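Local coordinates for protein type II restriction enzyme MspI (Moraxella sp., PDB 1SA3) that recognises the double-stranded DNA sequence 5'-CCGG-3' and cleaves it after the first C, giving fragments with terminal 5'-phosphates, at residues E[42-45]-E[46-49]; E[58-61]-E[62-66]; E[147-150]-E[151-154]; E[227-230]-E[231-234]. One frame throughout, in Å; residues are numbered along the deposited sequence.

Overall arrangement
All four interactions are local, each made within one short run of chain. Interactions 1 and 2 belong to the same corner of the fold and touch where Phe42, in the loop before helix 45-51, and Leu48 pack on helix 57-69. Interaction 1 is a helix start, capped by an aspartate; interaction 2, partly buried within helix 57-69, has a serine hydroxyl near backbone carbonyls and a lysine-aspartate bridge. Interactions 3 and 4 each hold a glutamate-arginine pair about one turn apart, two-pronged in helix 146-157 and through one carboxylate oxygen in helix 222-234. Interaction 3 is largely buried and approaches the DNA, whereas interaction 4 is a surface contact; their centres lie about 21 Å apart.

Interaction 1 of 4, residues E[42-45]-E[46-49]; sequences FKDI and ESLK
The Phe42 ring meets Leu48 obliquely, with ring atom CE2 3.7 Å from methyl CD1, and methyl Leu48 CD2 lies a little farther from the ring. The other flat group, the Asp44 carboxylate, is worked through a single oxygen. Ser47 N reaches Asp44 OD2 at 2.7 Å, nearly in line with the C-O bond, and Ser47 OG comes to the same oxygen at 2.8 Å from above the carboxylate plane, 39° out of it. What makes this possible is the Asp44 torsion: CG sits between the backbone N and the carbonyl carbon (chi1 45°), which folds the carboxylate back over the first turn. Asp44 is thus the N-cap of helix 45-51, following the break in which Phe42 leaves helix 23-41. Its backbone serves as well, since Leu48 N donates to Asp44 O at 3.0 Å. One residue on, Lys49 N bonds to Ile45 O, and the lysine chain runs obliquely across the isoleucine, CE 3.7 Å from Ile45 CG1. Toward the core, Phe42 and Leu48 pack on Ser63 of helix 57-69, Phe42 also on Ile102 and Phe104. Glu46 OE1 lies 3.9 Å from Asp44 OD2; the helix start and the two Ser47 donors, N and OG, probably offset this like-charge approach and would favour the ionised form of Asp44.

Interaction 2 of 4, residues E[58-61]-E[62-66]; sequences QEKD and ISSKL
Glu59 O takes the backbone N-H of Ser63 at 2.8 Å, and the hydroxyl of the same serine turns back toward it, with Ser63 OG also 2.8 Å from Glu59 O and 3.2 Å from Lys60 O. The hydroxyl is folded back by its torsion, OG lying between the backbone N and the carbonyl carbon (chi1 59°). Lys60 O also accepts from Ser64 N, and beyond these bonds both serine hydroxyls pair with Asn52 OD1. These residues make up most of helix 57-69, packed against both helix 23-41, where Ile62 meets Tyr37, Ile38 and Ile41, and strand 213-221, an outermost strand of the five-stranded mixed sheet. On the strand side, Asp61 and Lys65 stand one turn apart and form a salt bridge. Lys65 NZ comes to Asp61 OD2 at 2.9 Å, on the syn lone pair, while Lys65 CE lies close to both carboxylate oxygens, 3.2 Å from Asp61 OD1. The extended lysine chain crosses the aspartate obliquely, and its ammonium goes on to Asp216 OD1 and Val217 O, tying helix to strand. Ile62 lies alongside Gln58, pointing the same way, with Ile62 CD1 4.2 Å from Gln58 CG.

Interaction 3 of 4, residues E[147-150]-E[151-154]; sequences LKEL and IRKH
Glu149 and Arg152 are brought together by opposite choices of torsion: the glutamate has CG beside its backbone N (chi1 -67°) and bends again at chi2, whereas the arginine starts with CG pointing away from its own N (chi1 -167°) and turns at chi3. The two chains end side by side, heading the same way, and the guanidinium takes the carboxylate side-on. Arg152 NE donates to Glu149 OE1 at 3.0 Å and Arg152 NH2 to Glu149 OE2, also at 3.0 Å, one nitrogen to each oxygen. Both oxygens lie close to the guanidinium plane but are met on their syn sides from out of the carboxylate plane, the two planes being 34° apart. A weak third bond, Arg152 NE to Glu149 OE2, crosses the pair. This is an i to i+3 intrahelical salt bridge, set in helix 146-157, which packs against helices 133-140 and 165-175. Glu134 of helix 133-140 gives Arg152 NH2 a second acid and also bridges to Lys148, whose ammonium pairs with Asp144 as well, so the acids probably offset the like charges of Lys148 and Arg152. Lys148 CD passes obliquely by the guanidinium, 3.6 Å from Arg152 NH2. On the apolar side, Leu147 CD1 and Ile151 CD1 meet at 4.0 Å. Farther along, His154 N donates to Leu150 O, while its ring is edge-to-face (T-shaped) with Trp247, and His154 packs on a phosphate of the bound DNA.

Interaction 4 of 4, residues E[227-230]-E[231-234]; sequences SDRI and AEGS
This is a surface contact on helix 222-234, a salt bridge between Arg229 and Glu232, about one turn apart; the helix follows directly on strand 213-221 at the edge of the mixed sheet. The arginine approaches with NH2, which donates to Glu232 OE1 at 2.9 Å and meets that oxygen nearly end-on, while Arg229 NE makes only a weak bond of 3.5 Å to the same OE1. Glu232 OE1 is at the guanidinium edge, near its plane; the carboxylate is turned 60° from it, and the arginine bonds to this one oxygen. Bends at chi2 and chi3 fold the arginine round so that NH2 faces Glu232, whereas the glutamate runs out extended, and the two chains lie side by side. Glu232 OE2 forms a salt bridge with Lys125, so the carboxylate bridges two cations, and the guanidinium makes a cation-pi contact with Tyr225. The Arg229-Glu232 bridge joins residues i and i+3, alongside the i+4 to i backbone bonds of the alpha-helix: Ala231 N to Ser227 O at 2.9 Å, Glu232 N to Asp228 O at 3.0 Å and Gly233 N to Arg229 O at 2.7 Å. Toward the far end, Ser234 OG, beside its own backbone N (chi1 -68°), reaches back to Ile230 O at 2.8 Å, from a position tilted 34° out of the carbonyl plane. Ile230 and Ser234 both touch Arg179 of helix 179-188, and Ile230 also packs on Ile183.

Interaction 1 of 4, residues E[42-45]-E[46-49]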
loop_
_atom_site.group_PDB
_atom_site.type_symbol
_atom_site.label_atom_id
_atom_site.label_comp_id
_atom_site.label_asym_id
_atom_site.label_seq_id
_atom_site.Cartn_x
_atom_site.Cartn_y
_atom_site.Cartn_z
ATOM N N PHE E 42 -7.109 16.106 5.052
ATOM C CA PHE E 42 -7.066 15.894 6.499
ATOM C C PHE E 42 -6.070 16.802 7.217
ATOM O O PHE E 42 -5.500 16.424 8.242
ATOM C CB PHE E 42 -6.716 14.426 6.806
ATOM C CG PHE E 42 -7.794 13.452 6.413
ATOM C CD1 PHE E 42 -7.931 13.041 5.092
ATOM C CD2 PHE E 42 -8.700 12.978 7.361
ATOM C CE1 PHE E 42 -8.951 12.178 4.713
ATOM C CE2 PHE E 42 -9.731 12.109 6.999
ATOM C CZ PHE E 42 -9.860 11.706 5.671
ATOM N N LYS E 43 -5.877 18.005 6.690
ATOM C CA LYS E 43 -4.931 18.961 7.260
ATOM C C LYS E 43 -5.333 19.440 8.648
ATOM O O LYS E 43 -4.493 19.541 9.542
ATOM C CB LYS E 43 -4.787 20.167 6.324
ATOM C CG LYS E 43 -3.688 21.136 6.723
ATOM C CD LYS E 43 -3.642 22.314 5.761
ATOM C CE LYS E 43 -2.377 23.131 5.962
ATOM N NZ LYS E 43 -1.167 22.296 5.718
ATOM N N ASP E 44 -6.614 19.743 8.815
ATOM C CA ASP E 44 -7.140 20.209 10.090
ATOM C C ASP E 44 -8.632 19.934 10.173
ATOM O O ASP E 44 -9.254 19.519 9.198
ATOM C CB ASP E 44 -6.863 21.704 10.259
ATOM C CG ASP E 44 -7.171 22.494 9.005
ATOM O OD1 ASP E 44 -6.338 23.338 8.632
ATOM O OD2 ASP E 44 -8.237 22.267 8.399
ATOM N N ILE E 45 -9.212 20.158 11.344
ATOM C CA ILE E 45 -10.628 19.902 11.517
ATOM C C ILE E 45 -11.467 20.756 10.561
ATOM O O ILE E 45 -12.514 20.320 10.092
ATOM C CB ILE E 45 -11.057 20.149 12.977
ATOM C CG1 ILE E 45 -12.500 19.683 13.177
ATOM C CG2 ILE E 45 -10.883 21.618 13.340
ATOM C CD1 ILE E 45 -12.699 18.195 12.982
ATOM N N GLU E 46 -11.005 21.964 10.260
ATOM C CA GLU E 46 -11.749 22.821 9.335
ATOM C C GLU E 46 -11.809 22.168 7.948
ATOM O O GLU E 46 -12.872 22.084 7.333
ATOM C CB GLU E 46 -11.087 24.199 9.217
ATOM C CG GLU E 46 -11.293 25.139 10.399
ATOM C CD GLU E 46 -10.633 24.656 11.677
ATOM O OE1 GLU E 46 -9.538 24.049 11.598
ATOM O OE2 GLU E 46 -11.204 24.901 12.764
ATOM N N SER E 47 -10.661 21.701 7.460
ATOM C CA SER E 47 -10.599 21.069 6.141
ATOM C C SER E 47 -11.448 19.806 6.081
ATOM O O SER E 47 -12.198 19.595 5.136
ATOM C CB SER E 47 -9.149 20.709 5.787
ATOM O OG SER E 47 -8.345 21.868 5.631
ATOM N N LEU E 48 -11.325 18.954 7.093
ATOM C CA LEU E 48 -12.090 17.716 7.095
ATOM C C LEU E 48 -13.592 17.974 7.089
ATOM O O LEU E 48 -14.325 17.340 6.332
ATOM C CB LEU E 48 -11.703 16.849 8.298
ATOM C CG LEU E 48 -12.405 15.489 8.378
ATOM C CD1 LEU E 48 -12.268 14.736 7.059
ATOM C CD2 LEU E 48 -11.783 14.686 9.517
ATOM N N LYS E 49 -14.063 18.891 7.926
ATOM C CA LYS E 49 -15.496 19.183 7.945
ATOM C C LYS E 49 -15.933 19.765 6.594
ATOM O O LYS E 49 -17.035 19.501 6.106
ATOM C CB LYS E 49 -15.822 20.177 9.056
ATOM C CG LYS E 49 -15.658 19.631 10.459
ATOM C CD LYS E 49 -16.077 20.689 11.474
ATOM C CE LYS E 49 -16.147 20.126 12.879
ATOM N NZ LYS E 49 -16.752 21.111 13.815
#

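Interaction 2 of 4, residues E[58-61]-E[62-66]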
loop_
_atom_site.group_PDB
_atom_site.type_symbol
_atom_site.label_atom_id
_atom_site.label_comp_id
_atom_site.label_asym_id
_atom_site.label_seq_id
_atom_site.Cartn_x
_atom_site.Cartn_y
_atom_site.Cartn_z
ATOM N N GLN E 58 -16.152 14.629 -4.536
ATOM C CA GLN E 58 -14.971 13.786 -4.689
ATOM C C GLN E 58 -14.195 13.672 -3.384
ATOM O O GLN E 58 -13.891 12.567 -2.941
ATOM C CB GLN E 58 -14.073 14.316 -5.815
ATOM C CG GLN E 58 -12.827 13.462 -6.087
ATOM C CD GLN E 58 -12.235 13.720 -7.461
ATOM O OE1 GLN E 58 -12.867 13.443 -8.479
ATOM N NE2 GLN E 58 -11.023 14.255 -7.497
ATOM N N GLU E 59 -13.886 14.799 -2.755
ATOM C CA GLU E 59 -13.153 14.739 -1.499
ATOM C C GLU E 59 -13.996 14.077 -0.411
ATOM O O GLU E 59 -13.458 13.494 0.531
ATOM C CB GLU E 59 -12.706 16.138 -1.061
ATOM C CG GLU E 59 -11.528 16.679 -1.872
ATOM C CD GLU E 59 -11.931 17.221 -3.243
ATOM O OE1 GLU E 59 -11.096 17.184 -4.171
ATOM O OE2 GLU E 59 -13.075 17.700 -3.390
ATOM N N LYS E 60 -15.318 14.164 -0.535
ATOM C CA LYS E 60 -16.190 13.532 0.451
ATOM C C LYS E 60 -16.068 12.019 0.296
ATOM O O LYS E 60 -16.022 11.289 1.286
ATOM C CB LYS E 60 -17.653 13.938 0.266
ATOM C CG LYS E 60 -18.554 13.347 1.354
ATOM C CD LYS E 60 -20.043 13.567 1.104
ATOM C CE LYS E 60 -20.870 12.951 2.241
ATOM N NZ LYS E 60 -22.329 12.945 1.979
ATOM N N ASP E 61 -16.014 11.549 -0.950
ATOM C CA ASP E 61 -15.880 10.116 -1.207
ATOM C C ASP E 61 -14.557 9.614 -0.635
ATOM O O ASP E 61 -14.506 8.564 -0.007
ATOM C CB ASP E 61 -15.925 9.817 -2.711
ATOM C CG ASP E 61 -15.745 8.333 -3.021
ATOM O OD1 ASP E 61 -16.521 7.508 -2.488
ATOM O OD2 ASP E 61 -14.827 7.977 -3.798
ATOM N N ILE E 62 -13.492 10.376 -0.859
ATOM C CA ILE E 62 -12.161 10.019 -0.369
ATOM C C ILE E 62 -12.115 10.014 1.159
ATOM O O ILE E 62 -11.706 9.020 1.774
ATOM C CB ILE E 62 -11.107 11.004 -0.921
ATOM C CG1 ILE E 62 -11.051 10.872 -2.451
ATOM C CG2 ILE E 62 -9.740 10.741 -0.274
ATOM C CD1 ILE E 62 -10.251 11.990 -3.151
ATOM N N SER E 63 -12.554 11.110 1.776
ATOM C CA SER E 63 -12.550 11.192 3.229
ATOM C C SER E 63 -13.466 10.136 3.884
ATOM O O SER E 63 -13.097 9.537 4.899
ATOM C CB SER E 63 -12.924 12.615 3.680
ATOM O OG SER E 63 -14.203 13.007 3.213
ATOM N N SER E 64 -14.644 9.900 3.312
ATOM C CA SER E 64 -15.559 8.892 3.858
ATOM C C SER E 64 -14.957 7.485 3.766
ATOM O O SER E 64 -15.101 6.681 4.678
ATOM C CB SER E 64 -16.906 8.906 3.123
ATOM O OG SER E 64 -17.674 10.042 3.479
ATOM N N LYS E 65 -14.290 7.183 2.658
ATOM C CA LYS E 65 -13.671 5.872 2.511
ATOM C C LYS E 65 -12.570 5.698 3.557
ATOM O O LYS E 65 -12.366 4.603 4.079
ATOM C CB LYS E 65 -13.076 5.700 1.104
ATOM C CG LYS E 65 -14.098 5.377 0.022
ATOM C CD LYS E 65 -13.471 5.404 -1.362
ATOM C CE LYS E 65 -14.499 5.040 -2.426
ATOM N NZ LYS E 65 -13.982 5.186 -3.814
ATOM N N LEU E 66 -11.852 6.772 3.861
ATOM C CA LEU E 66 -10.785 6.670 4.849
ATOM C C LEU E 66 -11.364 6.434 6.247
ATOM O O LEU E 66 -10.898 5.556 6.980
ATOM C CB LEU E 66 -9.906 7.927 4.827
ATOM C CG LEU E 66 -8.539 7.782 5.525
ATOM C CD1 LEU E 66 -7.494 8.659 4.820
ATOM C CD2 LEU E 66 -8.656 8.157 6.998
#

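Interaction 3 of 4, residues E[147-150]-E[151-154]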
loop_
_atom_site.group_PDB
_atom_site.type_symbol
_atom_site.label_atom_id
_atom_site.label_comp_id
_atom_site.label_asym_id
_atom_site.label_seq_id
_atom_site.Cartn_x
_atom_site.Cartn_y
_atom_site.Cartn_z
ATOM N N LEU E 147 10.460 -25.155 1.605
ATOM C CA LEU E 147 9.710 -23.931 1.359
ATOM C C LEU E 147 10.678 -22.808 1.012
ATOM O O LEU E 147 10.526 -22.157 -0.019
ATOM C CB LEU E 147 8.877 -23.545 2.586
ATOM C CG LEU E 147 8.076 -22.234 2.479
ATOM C CD1 LEU E 147 7.318 -22.180 1.159
ATOM C CD2 LEU E 147 7.112 -22.140 3.651
ATOM N N LYS E 148 11.678 -22.581 1.858
ATOM C CA LYS E 148 12.636 -21.517 1.576
ATOM C C LYS E 148 13.307 -21.698 0.213
ATOM O O LYS E 148 13.461 -20.739 -0.538
ATOM C CB LYS E 148 13.716 -21.431 2.660
ATOM C CG LYS E 148 14.828 -20.423 2.321
ATOM C CD LYS E 148 15.875 -20.285 3.418
ATOM C CE LYS E 148 15.277 -19.706 4.696
ATOM N NZ LYS E 148 16.316 -19.433 5.725
ATOM N N GLU E 149 13.705 -22.923 -0.110
ATOM C CA GLU E 149 14.364 -23.174 -1.388
ATOM C C GLU E 149 13.480 -22.965 -2.614
ATOM O O GLU E 149 13.974 -22.533 -3.653
ATOM C CB GLU E 149 14.969 -24.580 -1.416
ATOM C CG GLU E 149 16.122 -24.755 -0.444
ATOM C CD GLU E 149 17.166 -23.654 -0.555
ATOM O OE1 GLU E 149 17.572 -23.325 -1.688
ATOM O OE2 GLU E 149 17.596 -23.122 0.491
ATOM N N LEU E 150 12.187 -23.261 -2.512
ATOM C CA LEU E 150 11.297 -23.061 -3.652
ATOM C C LEU E 150 11.144 -21.553 -3.858
ATOM O O LEU E 150 11.115 -21.062 -4.993
ATOM C CB LEU E 150 9.937 -23.726 -3.400
ATOM C CG LEU E 150 9.944 -25.264 -3.479
ATOM C CD1 LEU E 150 8.636 -25.831 -2.936
ATOM C CD2 LEU E 150 10.155 -25.701 -4.922
ATOM N N ILE E 151 11.061 -20.816 -2.755
ATOM C CA ILE E 151 10.961 -19.369 -2.861
ATOM C C ILE E 151 12.266 -18.854 -3.473
ATOM O O ILE E 151 12.249 -17.996 -4.359
ATOM C CB ILE E 151 10.735 -18.703 -1.487
ATOM C CG1 ILE E 151 9.383 -19.146 -0.920
ATOM C CG2 ILE E 151 10.782 -17.173 -1.637
ATOM C CD1 ILE E 151 9.118 -18.693 0.516
ATOM N N ARG E 152 13.398 -19.383 -3.009
ATOM C CA ARG E 152 14.694 -18.958 -3.530
ATOM C C ARG E 152 14.813 -19.279 -5.016
ATOM O O ARG E 152 15.434 -18.528 -5.763
ATOM C CB ARG E 152 15.846 -19.640 -2.779
ATOM C CG ARG E 152 17.214 -19.010 -3.048
ATOM C CD ARG E 152 18.375 -19.946 -2.707
ATOM N NE ARG E 152 18.327 -20.446 -1.338
ATOM C CZ ARG E 152 18.490 -19.704 -0.244
ATOM N NH1 ARG E 152 18.716 -18.402 -0.337
ATOM N NH2 ARG E 152 18.436 -20.273 0.953
ATOM N N LYS E 153 14.239 -20.403 -5.440
ATOM C CA LYS E 153 14.291 -20.790 -6.844
ATOM C C LYS E 153 13.576 -19.730 -7.672
ATOM O O LYS E 153 14.038 -19.355 -8.749
ATOM C CB LYS E 153 13.612 -22.141 -7.075
ATOM C CG LYS E 153 13.582 -22.553 -8.547
ATOM C CD LYS E 153 12.924 -23.914 -8.753
ATOM C CE LYS E 153 12.869 -24.295 -10.232
ATOM N NZ LYS E 153 14.222 -24.273 -10.875
ATOM N N HIS E 154 12.443 -19.261 -7.158
ATOM C CA HIS E 154 11.660 -18.236 -7.840
ATOM C C HIS E 154 12.510 -16.969 -7.948
ATOM O O HIS E 154 12.556 -16.323 -8.996
ATOM C CB HIS E 154 10.385 -17.942 -7.052
ATOM C CG HIS E 154 9.312 -17.281 -7.861
ATOM N ND1 HIS E 154 9.458 -16.025 -8.406
ATOM C CD2 HIS E 154 8.083 -17.714 -8.233
ATOM C CE1 HIS E 154 8.366 -15.712 -9.081
ATOM N NE2 HIS E 154 7.516 -16.720 -8.990
#

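Interaction 4 of 4, residues E[227-230]-E[231-234]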
loop_
_atom_site.group_PDB
_atom_site.type_symbol
_atom_site.label_atom_id
_atom_site.label_comp_id
_atom_site.label_asym_id
_atom_site.label_seq_id
_atom_site.Cartn_x
_atom_site.Cartn_y
_atom_site.Cartn_z
ATOM N N SER E 227 -7.611 -10.170 3.788
ATOM C CA SER E 227 -8.760 -11.008 3.449
ATOM C C SER E 227 -8.985 -11.016 1.946
ATOM O O SER E 227 -9.242 -12.068 1.360
ATOM C CB SER E 227 -10.023 -10.501 4.145
ATOM O OG SER E 227 -9.902 -10.615 5.552
ATOM N N ASP E 228 -8.891 -9.845 1.319
ATOM C CA ASP E 228 -9.090 -9.751 -0.124
ATOM C C ASP E 228 -8.062 -10.581 -0.888
ATOM O O ASP E 228 -8.418 -11.311 -1.813
ATOM C CB ASP E 228 -9.010 -8.296 -0.600
ATOM C CG ASP E 228 -10.165 -7.443 -0.090
ATOM O OD1 ASP E 228 -11.199 -8.006 0.326
ATOM O OD2 ASP E 228 -10.036 -6.203 -0.119
ATOM N N ARG E 229 -6.792 -10.459 -0.510
ATOM C CA ARG E 229 -5.722 -11.213 -1.165
ATOM C C ARG E 229 -5.906 -12.723 -0.939
ATOM O O ARG E 229 -5.726 -13.515 -1.865
ATOM C CB ARG E 229 -4.351 -10.779 -0.628
ATOM C CG ARG E 229 -3.994 -9.314 -0.878
ATOM C CD ARG E 229 -3.740 -9.022 -2.354
ATOM N NE ARG E 229 -4.962 -9.023 -3.153
ATOM C CZ ARG E 229 -5.906 -8.090 -3.084
ATOM N NH1 ARG E 229 -5.779 -7.070 -2.247
ATOM N NH2 ARG E 229 -6.981 -8.172 -3.857
ATOM N N ILE E 230 -6.258 -13.111 0.288
ATOM C CA ILE E 230 -6.479 -14.527 0.630
ATOM C C ILE E 230 -7.597 -15.102 -0.232
ATOM O O ILE E 230 -7.496 -16.225 -0.727
ATOM C CB ILE E 230 -6.884 -14.715 2.122
ATOM C CG1 ILE E 230 -5.709 -14.376 3.040
ATOM C CG2 ILE E 230 -7.346 -16.158 2.367
ATOM C CD1 ILE E 230 -4.533 -15.312 2.907
ATOM N N ALA E 231 -8.666 -14.331 -0.405
ATOM C CA ALA E 231 -9.795 -14.776 -1.224
ATOM C C ALA E 231 -9.338 -14.955 -2.671
ATOM O O ALA E 231 -9.627 -15.971 -3.307
ATOM C CB ALA E 231 -10.940 -13.758 -1.149
ATOM N N GLU E 232 -8.619 -13.958 -3.175
ATOM C CA GLU E 232 -8.108 -13.976 -4.539
ATOM C C GLU E 232 -7.157 -15.157 -4.740
ATOM O O GLU E 232 -7.180 -15.817 -5.777
ATOM C CB GLU E 232 -7.372 -12.666 -4.823
ATOM C CG GLU E 232 -6.971 -12.464 -6.267
ATOM C CD GLU E 232 -6.131 -11.217 -6.458
ATOM O OE1 GLU E 232 -6.569 -10.129 -6.021
ATOM O OE2 GLU E 232 -5.034 -11.325 -7.043
ATOM N N GLY E 233 -6.323 -15.413 -3.737
ATOM C CA GLY E 233 -5.374 -16.507 -3.822
ATOM C C GLY E 233 -5.980 -17.884 -3.634
ATOM O O GLY E 233 -5.340 -18.889 -3.944
ATOM N N SER E 234 -7.209 -17.943 -3.132
ATOM C CA SER E 234 -7.872 -19.224 -2.906
ATOM C C SER E 234 -8.556 -19.785 -4.152
ATOM O O SER E 234 -8.846 -20.981 -4.215
ATOM C CB SER E 234 -8.902 -19.104 -1.779
ATOM O OG SER E 234 -8.271 -18.896 -0.530
#